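Local coordinates for giding protein-mglB (Thermus thermophilus, PDB 1J3W) that probably acts as a molecular adaptor and guanine-nucleotide exchange factor of the Roadblock/LC7 family, in a system linked to gliding motility, at residues Tyr95-Gly100 against His121-Ser126. Residues are numbered along the deposited sequence; the frame is centred on the assembly and turned at random.
Sequences YVDEAG and HGKRAS
Strand 95-98 and helix 121-126 run in roughly the same direction, their axes 34° apart and 8.4 Å at closest approach, and the two backbones draw nearest at Ala99 and Ser126, whose CA atoms are 4.7 Å apart. Two alternate strand residues, Tyr95 and Asp97, point toward the helix, while Glu98 points away from it and its carboxylate pairs with Arg81 in a salt bridge. Asp97, its CG anti to the backbone N, carries the polar half of the contact. Asp97 OD2 takes two partners: Lys123 NZ at 2.8 Å, arriving from above the carboxylate plane in a salt bridge, and Ser126 OG at 2.6 Å. The Lys123 chain, bent at chi2 and chi3, crosses the aspartate at about a right angle and makes a weak hydrogen bond to OD1 as well. Ser126 OG sits between the backbone N and C (chi1 64°), where Asp97 OD2 and Lys123 O, 2.9 Å from Ser126 OG, compete for its single proton. A water bridges the segments, donating to both Ser126 OG and Glu98 O. An alanine in place of Asp97 would remove the carboxylate and would probably leave the Lys123 ammonium without its main counter-charge and Ser126 OG without its direct polar contact with the strand. Beside this cluster, the Tyr95 ring lies obliquely along the helix backbone, Tyr95 CE2 3.9 Å from Gly122 CA, while its hydroxyl is hydrogen-bonded to Glu84 of the neighbouring strand. A CB on Gly122 would fall 2.7 Å from Tyr95 CE2, too close for packing, so glycine permits this approach. Together these contacts pack helix 115-135 against one face of the antiparallel sheet, beside helix 10-27, in the alpha/beta layering of the Roadblock/LC7 fold.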
loop_
_atom_site.group_PDB
_atom_site.type_symbol
_atom_site.label_atom_id
_atom_site.label_comp_id
_atom_site.label_asym_id
_atom_site.label_seq_id
_atom_site.Cartn_x
_atom_site.Cartn_y
_atom_site.Cartn_z
ATOM N N TYR B 95 -7.194 8.032 -14.203
ATOM C CA TYR B 95 -8.319 8.573 -13.450
ATOM C C TYR B 95 -9.064 7.387 -12.858
ATOM O O TYR B 95 -9.420 6.452 -13.576
ATOM C CB TYR B 95 -9.268 9.342 -14.371
ATOM C CG TYR B 95 -10.543 9.807 -13.705
ATOM C CD1 TYR B 95 -10.581 10.996 -12.986
ATOM C CD2 TYR B 95 -11.713 9.049 -13.788
ATOM C CE1 TYR B 95 -11.748 11.429 -12.366
ATOM C CE2 TYR B 95 -12.891 9.473 -13.167
ATOM C CZ TYR B 95 -12.898 10.662 -12.459
ATOM O OH TYR B 95 -14.048 11.084 -11.825
ATOM N N VAL B 96 -9.285 7.421 -11.550
ATOM C CA VAL B 96 -10.011 6.360 -10.872
ATOM C C VAL B 96 -11.088 6.993 -10.000
ATOM O O VAL B 96 -10.822 7.947 -9.268
ATOM C CB VAL B 96 -9.078 5.515 -9.982
ATOM C CG1 VAL B 96 -9.866 4.402 -9.306
ATOM C CG2 VAL B 96 -7.954 4.933 -10.819
ATOM N N ASP B 97 -12.307 6.472 -10.083
ATOM C CA ASP B 97 -13.396 7.004 -9.280
ATOM C C ASP B 97 -14.278 5.853 -8.821
ATOM O O ASP B 97 -14.461 4.871 -9.537
ATOM C CB ASP B 97 -14.210 8.017 -10.096
ATOM C CG ASP B 97 -15.180 8.822 -9.239
ATOM O OD1 ASP B 97 -14.952 8.952 -8.017
ATOM O OD2 ASP B 97 -16.165 9.343 -9.796
ATOM N N GLU B 98 -14.799 5.966 -7.608
ATOM C CA GLU B 98 -15.662 4.931 -7.071
ATOM C C GLU B 98 -16.948 4.814 -7.869
ATOM O O GLU B 98 -17.573 5.819 -8.218
ATOM C CB GLU B 98 -16.007 5.227 -5.609
ATOM C CG GLU B 98 -14.947 4.806 -4.617
ATOM C CD GLU B 98 -15.398 4.991 -3.180
ATOM O OE1 GLU B 98 -16.548 4.619 -2.867
ATOM O OE2 GLU B 98 -14.603 5.499 -2.367
ATOM N N ALA B 99 -17.330 3.577 -8.164
ATOM C CA ALA B 99 -18.566 3.294 -8.885
ATOM C C ALA B 99 -19.359 2.450 -7.897
ATOM O O ALA B 99 -19.466 1.233 -8.037
ATOM C CB ALA B 99 -18.277 2.506 -10.155
ATOM N N GLY B 100 -19.902 3.112 -6.884
ATOM C CA GLY B 100 -20.642 2.394 -5.869
ATOM C C GLY B 100 -19.658 1.938 -4.814
ATOM O O GLY B 100 -18.470 2.257 -4.879
ATOM N N HIS B 121 -16.824 13.809 -17.647
ATOM C CA HIS B 121 -17.497 12.608 -18.116
ATOM C C HIS B 121 -17.131 11.375 -17.300
ATOM O O HIS B 121 -17.903 10.417 -17.231
ATOM C CB HIS B 121 -17.209 12.431 -19.606
ATOM C CG HIS B 121 -17.719 13.567 -20.436
ATOM N ND1 HIS B 121 -19.055 13.728 -20.733
ATOM C CD2 HIS B 121 -17.086 14.645 -20.959
ATOM C CE1 HIS B 121 -19.223 14.855 -21.402
ATOM N NE2 HIS B 121 -18.044 15.431 -21.552
ATOM N N GLY B 122 -15.955 11.404 -16.675
ATOM C CA GLY B 122 -15.552 10.298 -15.828
ATOM C C GLY B 122 -16.473 10.240 -14.618
ATOM O O GLY B 122 -16.892 9.166 -14.203
ATOM N N LYS B 123 -16.798 11.400 -14.052
ATOM C CA LYS B 123 -17.692 11.449 -12.896
ATOM C C LYS B 123 -19.093 10.971 -13.293
ATOM O O LYS B 123 -19.748 10.233 -12.555
ATOM C CB LYS B 123 -17.756 12.877 -12.339
ATOM C CG LYS B 123 -18.714 13.050 -11.171
ATOM C CD LYS B 123 -18.365 12.135 -10.005
ATOM C CE LYS B 123 -17.021 12.493 -9.390
ATOM N NZ LYS B 123 -16.689 11.598 -8.243
ATOM N N ARG B 124 -19.557 11.392 -14.464
ATOM C CA ARG B 124 -20.874 10.963 -14.911
ATOM C C ARG B 124 -20.883 9.452 -15.106
ATOM O O ARG B 124 -21.857 8.773 -14.774
ATOM C CB ARG B 124 -21.248 11.661 -16.216
ATOM C CG ARG B 124 -21.495 13.149 -16.060
ATOM C CD ARG B 124 -21.799 13.795 -17.392
ATOM N NE ARG B 124 -22.159 15.199 -17.227
ATOM C CZ ARG B 124 -22.378 16.033 -18.237
ATOM N NH1 ARG B 124 -22.274 15.605 -19.487
ATOM N NH2 ARG B 124 -22.696 17.301 -17.994
ATOM N N ALA B 125 -19.789 8.920 -15.634
ATOM C CA ALA B 125 -19.702 7.488 -15.865
ATOM C C ALA B 125 -19.707 6.700 -14.563
ATOM O O ALA B 125 -20.396 5.685 -14.449
ATOM C CB ALA B 125 -18.449 7.163 -16.662
ATOM N N SER B 126 -18.943 7.162 -13.577
ATOM C CA SER B 126 -18.884 6.439 -12.316
ATOM C C SER B 126 -20.253 6.379 -11.651
ATOM O O SER B 126 -20.614 5.358 -11.074
ATOM C CB SER B 126 -17.850 7.065 -11.372
ATOM O OG SER B 126 -18.210 8.378 -10.992
HETATM O O HOH W 1 -19.344 8.114 -8.234
#